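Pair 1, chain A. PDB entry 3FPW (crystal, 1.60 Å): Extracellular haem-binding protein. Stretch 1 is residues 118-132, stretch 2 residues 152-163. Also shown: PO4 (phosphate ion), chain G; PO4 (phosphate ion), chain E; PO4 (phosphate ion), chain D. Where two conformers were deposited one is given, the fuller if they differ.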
# COMPACT_ATOMS: atom_id res chain seq x y z
N ARG A 118 -0.41 -2.68 -16.47
CA ARG A 118 0.18 -3.95 -16.09
C ARG A 118 0.46 -4.83 -17.30
O ARG A 118 1.46 -5.53 -17.31
CB ARG A 118 -0.67 -4.67 -15.06
CG ARG A 118 -0.68 -3.91 -13.76
CD ARG A 118 -1.45 -4.66 -12.69
NE ARG A 118 -1.17 -4.07 -11.39
CZ ARG A 118 -0.70 -4.73 -10.35
NH1 ARG A 118 -0.51 -6.06 -10.42
NH2 ARG A 118 -0.47 -4.08 -9.22
N LYS A 119 -0.45 -4.82 -18.28
CA LYS A 119 -0.18 -5.57 -19.50
C LYS A 119 1.08 -5.10 -20.20
O LYS A 119 1.87 -5.91 -20.67
CB LYS A 119 -1.35 -5.50 -20.49
CG LYS A 119 -2.58 -6.22 -19.98
CD LYS A 119 -3.65 -6.16 -21.04
CE LYS A 119 -5.03 -6.56 -20.51
NZ LYS A 119 -6.10 -6.38 -21.57
N ALA A 120 1.24 -3.78 -20.32
CA ALA A 120 2.44 -3.23 -20.94
C ALA A 120 3.72 -3.65 -20.18
O ALA A 120 4.73 -4.03 -20.81
CB ALA A 120 2.32 -1.70 -21.02
N PHE A 121 3.68 -3.55 -18.86
CA PHE A 121 4.82 -3.94 -18.04
C PHE A 121 5.14 -5.43 -18.28
O PHE A 121 6.29 -5.84 -18.34
CB PHE A 121 4.41 -3.73 -16.56
CG PHE A 121 5.47 -4.12 -15.56
CD1 PHE A 121 5.45 -5.37 -14.93
CD2 PHE A 121 6.47 -3.22 -15.22
CE1 PHE A 121 6.44 -5.72 -13.99
CE2 PHE A 121 7.44 -3.56 -14.27
CZ PHE A 121 7.42 -4.81 -13.68
N THR A 122 4.10 -6.25 -18.41
CA THR A 122 4.30 -7.69 -18.52
C THR A 122 4.91 -8.04 -19.87
O THR A 122 5.86 -8.85 -19.96
CB THR A 122 2.98 -8.42 -18.30
OG1 THR A 122 2.51 -8.06 -17.00
CG2 THR A 122 3.17 -9.92 -18.38
N ALA A 123 4.39 -7.41 -20.92
CA ALA A 123 4.93 -7.63 -22.26
C ALA A 123 6.41 -7.24 -22.38
O ALA A 123 7.20 -7.97 -23.01
CB ALA A 123 4.11 -6.86 -23.28
N VAL A 124 6.80 -6.11 -21.79
CA VAL A 124 8.17 -5.65 -21.93
C VAL A 124 9.11 -6.45 -21.03
O VAL A 124 10.29 -6.60 -21.34
CB VAL A 124 8.36 -4.12 -21.69
CG1 VAL A 124 8.30 -3.80 -20.23
CG2 VAL A 124 9.71 -3.66 -22.29
N SER A 125 8.58 -6.99 -19.94
CA SER A 125 9.38 -7.82 -19.04
C SER A 125 9.83 -9.13 -19.67
O SER A 125 10.96 -9.57 -19.42
CB SER A 125 8.62 -8.12 -17.75
OG SER A 125 8.50 -6.95 -16.95
N TRP A 126 8.95 -9.75 -20.45
CA TRP A 126 9.27 -11.03 -21.10
C TRP A 126 9.49 -10.91 -22.60
O TRP A 126 9.78 -11.90 -23.28
CB TRP A 126 8.21 -12.11 -20.77
CG TRP A 126 8.40 -12.70 -19.40
CD1 TRP A 126 9.22 -13.75 -19.06
CD2 TRP A 126 7.78 -12.27 -18.19
NE1 TRP A 126 9.14 -13.99 -17.71
CE2 TRP A 126 8.27 -13.10 -17.15
CE3 TRP A 126 6.86 -11.27 -17.87
CZ2 TRP A 126 7.85 -12.96 -15.82
CZ3 TRP A 126 6.45 -11.13 -16.54
CH2 TRP A 126 6.95 -11.97 -15.54
N ASN A 127 9.40 -9.69 -23.13
CA ASN A 127 9.56 -9.47 -24.56
C ASN A 127 8.65 -10.39 -25.38
O ASN A 127 9.09 -11.04 -26.35
CB ASN A 127 11.02 -9.62 -24.99
CG ASN A 127 11.25 -9.15 -26.40
OD1 ASN A 127 10.51 -8.30 -26.90
ND2 ASN A 127 12.30 -9.67 -27.04
N ALA A 128 7.38 -10.40 -25.01
CA ALA A 128 6.41 -11.30 -25.65
C ALA A 128 5.03 -10.72 -25.49
O ALA A 128 4.76 -10.06 -24.48
CB ALA A 128 6.47 -12.69 -25.00
N PRO A 129 4.13 -10.98 -26.44
CA PRO A 129 2.73 -10.54 -26.31
C PRO A 129 2.08 -11.21 -25.10
O PRO A 129 2.38 -12.38 -24.82
CB PRO A 129 2.08 -11.04 -27.60
CG PRO A 129 3.19 -11.40 -28.53
CD PRO A 129 4.36 -11.77 -27.66
N THR A 130 1.22 -10.51 -24.37
CA THR A 130 0.67 -11.11 -23.17
C THR A 130 -0.31 -12.24 -23.49
O THR A 130 -0.53 -13.12 -22.66
CB THR A 130 -0.01 -10.08 -22.23
OG1 THR A 130 -0.94 -9.28 -22.96
CG2 THR A 130 1.06 -9.17 -21.57
N SER A 131 -0.87 -12.23 -24.69
CA SER A 131 -1.68 -13.37 -25.12
C SER A 131 -0.85 -14.64 -25.08
O SER A 131 -1.36 -15.69 -24.67
CB SER A 131 -2.20 -13.17 -26.55
OG SER A 131 -1.12 -12.95 -27.42
N GLU A 132 0.40 -14.58 -25.51
CA GLU A 132 1.21 -15.78 -25.49
C GLU A 132 1.65 -16.10 -24.07
O GLU A 132 1.63 -17.26 -23.65
CB GLU A 132 2.41 -15.65 -26.42
CG GLU A 132 3.02 -16.99 -26.79
CD GLU A 132 2.61 -17.47 -28.17
OE1 GLU A 132 3.33 -18.30 -28.74
OE2 GLU A 132 1.60 -17.00 -28.72
N LEU A 152 -2.64 -11.41 -19.38
CA LEU A 152 -3.94 -11.33 -20.02
C LEU A 152 -3.72 -10.58 -21.33
O LEU A 152 -3.07 -9.53 -21.34
CB LEU A 152 -4.89 -10.56 -19.10
CG LEU A 152 -6.28 -10.27 -19.62
CD1 LEU A 152 -7.08 -11.58 -19.80
CD2 LEU A 152 -6.98 -9.32 -18.66
N ALA A 153 -4.20 -11.16 -22.42
CA ALA A 153 -4.04 -10.58 -23.76
C ALA A 153 -4.30 -9.07 -23.79
O ALA A 153 -5.26 -8.58 -23.19
CB ALA A 153 -4.97 -11.30 -24.74
N GLY A 154 -3.42 -8.36 -24.48
CA GLY A 154 -3.58 -6.95 -24.69
C GLY A 154 -2.30 -6.14 -24.57
O GLY A 154 -2.32 -4.92 -24.79
N GLY A 155 -1.19 -6.79 -24.20
CA GLY A 155 0.12 -6.09 -24.17
C GLY A 155 1.04 -6.66 -25.24
O GLY A 155 1.04 -7.85 -25.49
N THR A 156 1.82 -5.80 -25.88
CA THR A 156 2.74 -6.26 -26.93
C THR A 156 4.07 -5.51 -26.82
O THR A 156 4.08 -4.33 -26.54
CB THR A 156 2.11 -6.13 -28.35
OG1 THR A 156 2.86 -6.92 -29.27
CG2 THR A 156 2.08 -4.70 -28.82
N PRO A 157 5.19 -6.22 -27.06
CA PRO A 157 6.48 -5.54 -26.91
C PRO A 157 6.95 -4.80 -28.15
O PRO A 157 6.52 -5.07 -29.28
CB PRO A 157 7.44 -6.70 -26.61
CG PRO A 157 6.85 -7.85 -27.38
CD PRO A 157 5.35 -7.67 -27.23
N VAL A 158 7.85 -3.86 -27.91
CA VAL A 158 8.50 -3.13 -28.98
C VAL A 158 9.98 -3.26 -28.72
O VAL A 158 10.42 -3.14 -27.56
CB VAL A 158 8.09 -1.64 -28.96
CG1 VAL A 158 8.96 -0.83 -29.91
CG2 VAL A 158 6.58 -1.47 -29.31
N THR A 159 10.75 -3.52 -29.77
CA THR A 159 12.17 -3.73 -29.58
C THR A 159 13.00 -2.70 -30.30
O THR A 159 12.50 -1.92 -31.10
CB THR A 159 12.62 -5.12 -30.10
OG1 THR A 159 12.34 -5.19 -31.50
CG2 THR A 159 11.91 -6.25 -29.36
N ALA A 160 14.29 -2.71 -29.97
CA ALA A 160 15.30 -1.95 -30.69
C ALA A 160 16.58 -2.78 -30.60
O ALA A 160 16.95 -3.22 -29.52
CB ALA A 160 15.50 -0.57 -30.06
N LYS A 161 17.20 -3.05 -31.74
CA LYS A 161 18.40 -3.90 -31.79
C LYS A 161 18.19 -5.29 -31.20
O LYS A 161 19.09 -5.89 -30.60
CB LYS A 161 19.59 -3.21 -31.12
CG LYS A 161 19.94 -1.86 -31.75
CD LYS A 161 21.44 -1.77 -32.11
CE LYS A 161 22.32 -1.35 -30.92
NZ LYS A 161 23.79 -1.50 -31.24
N GLY A 162 16.98 -5.82 -31.38
CA GLY A 162 16.67 -7.13 -30.88
C GLY A 162 16.31 -7.17 -29.41
O GLY A 162 15.91 -8.22 -28.92
N ALA A 163 16.44 -6.05 -28.70
CA ALA A 163 16.17 -6.07 -27.26
C ALA A 163 14.87 -5.33 -26.97
O ALA A 163 14.58 -4.33 -27.60
CB ALA A 163 17.32 -5.43 -26.51
P PO4 G . 1.21 -5.92 -7.06
O1 PO4 G . 1.06 -6.91 -8.20
O2 PO4 G . -0.15 -5.47 -6.57
O3 PO4 G . 1.97 -6.59 -5.94
O4 PO4 G . 1.99 -4.71 -7.53
P PO4 E . 0.21 -0.60 -11.57
O1 PO4 E . 0.42 -0.01 -12.95
O2 PO4 E . -1.22 -1.10 -11.41
O3 PO4 E . 1.16 -1.75 -11.36
O4 PO4 E . 0.48 0.49 -10.55
P PO4 D . -9.53 -5.78 -19.88
O1 PO4 D . -9.72 -5.22 -21.28
O2 PO4 D . -10.57 -6.86 -19.71
O3 PO4 D . -8.18 -6.43 -19.87
O4 PO4 D . -9.62 -4.78 -18.71
O HOH W 1 13.35 -9.62 -29.87

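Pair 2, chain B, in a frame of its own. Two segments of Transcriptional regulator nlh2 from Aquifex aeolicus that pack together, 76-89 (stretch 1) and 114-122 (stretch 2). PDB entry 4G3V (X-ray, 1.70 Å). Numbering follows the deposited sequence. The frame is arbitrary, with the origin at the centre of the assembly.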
# COMPACT_ATOMS: atom_id res chain seq x y z
N GLY B 76 -6.07 9.56 -24.13
CA GLY B 76 -4.76 8.98 -23.94
C GLY B 76 -4.75 7.94 -22.82
O GLY B 76 -5.79 7.58 -22.28
N ILE B 77 -3.56 7.45 -22.49
CA ILE B 77 -3.41 6.39 -21.49
C ILE B 77 -3.81 6.87 -20.10
O ILE B 77 -4.59 6.22 -19.40
CB ILE B 77 -1.97 5.85 -21.49
CG1 ILE B 77 -1.67 5.19 -22.84
CG2 ILE B 77 -1.76 4.85 -20.36
CD1 ILE B 77 -0.19 5.08 -23.16
N THR B 78 -3.30 8.03 -19.71
CA THR B 78 -3.63 8.59 -18.41
C THR B 78 -5.14 8.89 -18.33
O THR B 78 -5.77 8.64 -17.31
CB THR B 78 -2.77 9.83 -18.11
OG1 THR B 78 -1.39 9.43 -17.98
CG2 THR B 78 -3.21 10.48 -16.82
N GLY B 79 -5.72 9.39 -19.42
CA GLY B 79 -7.14 9.68 -19.46
C GLY B 79 -8.01 8.43 -19.36
O GLY B 79 -9.12 8.47 -18.82
N LYS B 80 -7.52 7.31 -19.86
CA LYS B 80 -8.27 6.06 -19.76
C LYS B 80 -8.27 5.54 -18.32
O LYS B 80 -9.29 5.03 -17.84
CB LYS B 80 -7.72 5.01 -20.72
CG LYS B 80 -8.14 5.25 -22.17
CD LYS B 80 -7.38 4.34 -23.12
CE LYS B 80 -7.97 4.38 -24.51
NZ LYS B 80 -7.98 5.76 -25.07
N VAL B 81 -7.15 5.68 -17.63
CA VAL B 81 -7.09 5.27 -16.23
C VAL B 81 -8.05 6.13 -15.43
O VAL B 81 -8.74 5.64 -14.54
CB VAL B 81 -5.66 5.37 -15.67
CG1 VAL B 81 -5.65 5.05 -14.18
CG2 VAL B 81 -4.72 4.40 -16.43
N PHE B 82 -8.08 7.42 -15.76
CA PHE B 82 -8.99 8.38 -15.15
C PHE B 82 -10.44 7.92 -15.32
O PHE B 82 -11.21 7.89 -14.37
CB PHE B 82 -8.76 9.75 -15.81
CG PHE B 82 -9.68 10.85 -15.33
CD1 PHE B 82 -10.32 10.79 -14.11
CD2 PHE B 82 -9.88 11.97 -16.13
CE1 PHE B 82 -11.16 11.85 -13.70
CE2 PHE B 82 -10.71 13.02 -15.73
CZ PHE B 82 -11.35 12.95 -14.52
N GLN B 83 -10.79 7.55 -16.54
CA GLN B 83 -12.16 7.15 -16.88
C GLN B 83 -12.62 5.87 -16.20
O GLN B 83 -13.71 5.82 -15.62
CB GLN B 83 -12.28 6.96 -18.39
CG GLN B 83 -13.64 6.45 -18.82
CD GLN B 83 -13.66 6.00 -20.25
OE1 GLN B 83 -12.86 6.46 -21.06
NE2 GLN B 83 -14.58 5.07 -20.58
N ARG B 84 -11.79 4.83 -16.28
CA ARG B 84 -12.21 3.50 -15.83
C ARG B 84 -11.79 3.17 -14.42
O ARG B 84 -12.33 2.24 -13.82
CB ARG B 84 -11.65 2.43 -16.76
CG ARG B 84 -12.22 2.51 -18.14
CD ARG B 84 -12.03 1.21 -18.93
NE ARG B 84 -12.47 1.45 -20.30
CZ ARG B 84 -13.73 1.42 -20.69
NH1 ARG B 84 -14.69 1.07 -19.83
NH2 ARG B 84 -14.02 1.70 -21.94
N GLY B 85 -10.80 3.89 -13.90
CA GLY B 85 -10.35 3.64 -12.55
C GLY B 85 -9.63 2.31 -12.46
O GLY B 85 -9.64 1.65 -11.42
N ILE B 86 -9.02 1.90 -13.56
CA ILE B 86 -8.17 0.71 -13.56
C ILE B 86 -6.82 1.04 -14.18
O ILE B 86 -6.73 1.89 -15.07
CB ILE B 86 -8.84 -0.47 -14.30
CG1 ILE B 86 -9.03 -0.15 -15.77
CG2 ILE B 86 -10.19 -0.80 -13.66
CD1 ILE B 86 -9.82 -1.27 -16.55
N PRO B 87 -5.76 0.39 -13.69
CA PRO B 87 -4.43 0.79 -14.15
C PRO B 87 -4.11 0.34 -15.57
O PRO B 87 -4.73 -0.61 -16.10
CB PRO B 87 -3.47 0.11 -13.16
CG PRO B 87 -4.23 -0.93 -12.49
CD PRO B 87 -5.71 -0.65 -12.65
N LEU B 88 -3.14 1.03 -16.17
CA LEU B 88 -2.56 0.58 -17.43
C LEU B 88 -1.05 0.44 -17.30
O LEU B 88 -0.37 1.29 -16.71
CB LEU B 88 -2.91 1.55 -18.57
CG LEU B 88 -4.30 1.31 -19.18
CD1 LEU B 88 -4.68 2.47 -20.10
CD2 LEU B 88 -4.32 -0.01 -19.95
N VAL B 89 -0.53 -0.63 -17.89
CA VAL B 89 0.89 -0.94 -17.89
C VAL B 89 1.29 -1.14 -19.35
O VAL B 89 0.92 -2.15 -19.96
CB VAL B 89 1.15 -2.23 -17.08
CG1 VAL B 89 2.63 -2.59 -17.09
CG2 VAL B 89 0.61 -2.07 -15.67
N ALA B 114 8.66 2.00 -20.38
CA ALA B 114 7.25 1.68 -20.21
C ALA B 114 6.54 2.83 -19.50
O ALA B 114 7.17 3.64 -18.81
CB ALA B 114 7.08 0.41 -19.42
N LEU B 115 5.23 2.88 -19.67
CA LEU B 115 4.39 3.82 -18.95
C LEU B 115 3.51 3.01 -18.00
O LEU B 115 2.87 2.05 -18.41
CB LEU B 115 3.53 4.62 -19.94
CG LEU B 115 2.66 5.75 -19.40
CD1 LEU B 115 2.14 6.63 -20.52
CD2 LEU B 115 1.51 5.23 -18.59
N ILE B 116 3.52 3.37 -16.72
CA ILE B 116 2.57 2.77 -15.78
C ILE B 116 1.74 3.89 -15.17
O ILE B 116 2.29 4.84 -14.62
CB ILE B 116 3.27 2.00 -14.65
CG1 ILE B 116 4.09 0.85 -15.23
CG2 ILE B 116 2.24 1.47 -13.64
CD1 ILE B 116 4.94 0.14 -14.20
N ALA B 117 0.43 3.76 -15.26
CA ALA B 117 -0.48 4.76 -14.74
C ALA B 117 -1.48 4.07 -13.83
O ALA B 117 -2.11 3.07 -14.23
CB ALA B 117 -1.17 5.50 -15.87
N ALA B 118 -1.61 4.57 -12.61
CA ALA B 118 -2.49 3.96 -11.62
C ALA B 118 -3.43 5.01 -11.04
O ALA B 118 -3.03 6.17 -10.80
CB ALA B 118 -1.69 3.32 -10.51
N PRO B 119 -4.67 4.61 -10.77
CA PRO B 119 -5.65 5.55 -10.25
C PRO B 119 -5.40 5.86 -8.77
O PRO B 119 -4.84 5.04 -8.02
CB PRO B 119 -6.98 4.81 -10.42
CG PRO B 119 -6.62 3.38 -10.35
CD PRO B 119 -5.21 3.25 -10.91
N ILE B 120 -5.79 7.07 -8.40
CA ILE B 120 -5.78 7.53 -7.02
C ILE B 120 -7.24 7.70 -6.64
O ILE B 120 -7.92 8.59 -7.16
CB ILE B 120 -5.05 8.88 -6.91
CG1 ILE B 120 -3.58 8.72 -7.29
CG2 ILE B 120 -5.15 9.44 -5.50
CD1 ILE B 120 -2.85 10.04 -7.51
N LYS B 121 -7.72 6.84 -5.74
CA LYS B 121 -9.14 6.75 -5.42
C LYS B 121 -9.45 7.10 -3.98
O LYS B 121 -8.76 6.68 -3.06
CB LYS B 121 -9.64 5.34 -5.67
CG LYS B 121 -9.64 4.94 -7.13
CD LYS B 121 -10.43 3.65 -7.34
CE LYS B 121 -10.30 3.15 -8.74
NZ LYS B 121 -11.12 1.91 -8.95
N VAL B 122 -10.53 7.86 -3.81
CA VAL B 122 -11.08 8.18 -2.50
C VAL B 122 -12.53 7.68 -2.46
O VAL B 122 -13.39 8.13 -3.25
CB VAL B 122 -11.05 9.68 -2.24
CG1 VAL B 122 -11.67 9.99 -0.89
CG2 VAL B 122 -9.63 10.21 -2.33
O HOH W 2 -12.91 1.21 -11.44

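In both pairs a helix lies across a strand running in roughly the same direction, then is followed by a residue with positive phi, and the chain turns back through a proline to meet the strand again. The axes cross at -46° in pair 1 and -32° in pair 2, with closest approaches of 6.5 and 7.9 Å; the central backbone superposes with an RMSD of 0.8 Å. N127(A) matches G85(B) just after the helix, P129(A) matches P87(B), and P157(A) matches P119(B).

The two prolines are the constant part of the design. P129(A) CD lies 4.2 Å from P157(A) CD, and P87(B) CB lies 4.2 Å from P119(B) CD, so one apolar patch closes the turn in each. Beneath the helix, side-chain size goes with the spacing. In pair 1, A123(A) is small and G155(A) bare: A123(A) CB sits 3.6 Å from G155(A) C, and an ideal CB on G155(A) would fall 2.4 Å from K119(A) O, a clash. In pair 2 the helix stands farther off, and V81(B), matching A123(A), spans the gap. Its CG2 is 3.8 Å from A117(B) CB, at the position of G155(A), while its CG1 is 3.8 Å from P119(B) CD.

One residue past P129(A) and P87(B) the backbones still match, T130(A) with L88(B), but the bonding differs. T130(A) N donates to G155(A) O at 2.9 Å, just as L88(B) N donates to A117(B) O at 3.0 Å. The return bond distinguishes them. In pair 2 it is backbone to backbone, A117(B) N to L88(B) O at 3.0 Å, completing an antiparallel bridge. In pair 1 the chain enters a helix instead, and the side chain of T130(A), with chi1 in p, takes over: its OG1 accepts from G155(A) N at 2.8 Å and donates to L152(A) O at 2.7 Å.

Lysines finish each contact from different positions. K119(A) reaches from the helix, its NZ donating to A153(A) O at 2.9 Å and to a phosphate oxygen, O3 of PO4 chain D, at 2.7 Å. K121(B) reaches from the strand, its NZ donating to G85(B) O at 2.9 Å. Its match, T159(A), is shorter and makes a van der Waals contact, CG2 to N127(A) OD1 at 3.5 Å.

The rule is to keep the positive-phi residue after the helix and the proline pair, then match side-chain bulk to the helix-strand gap.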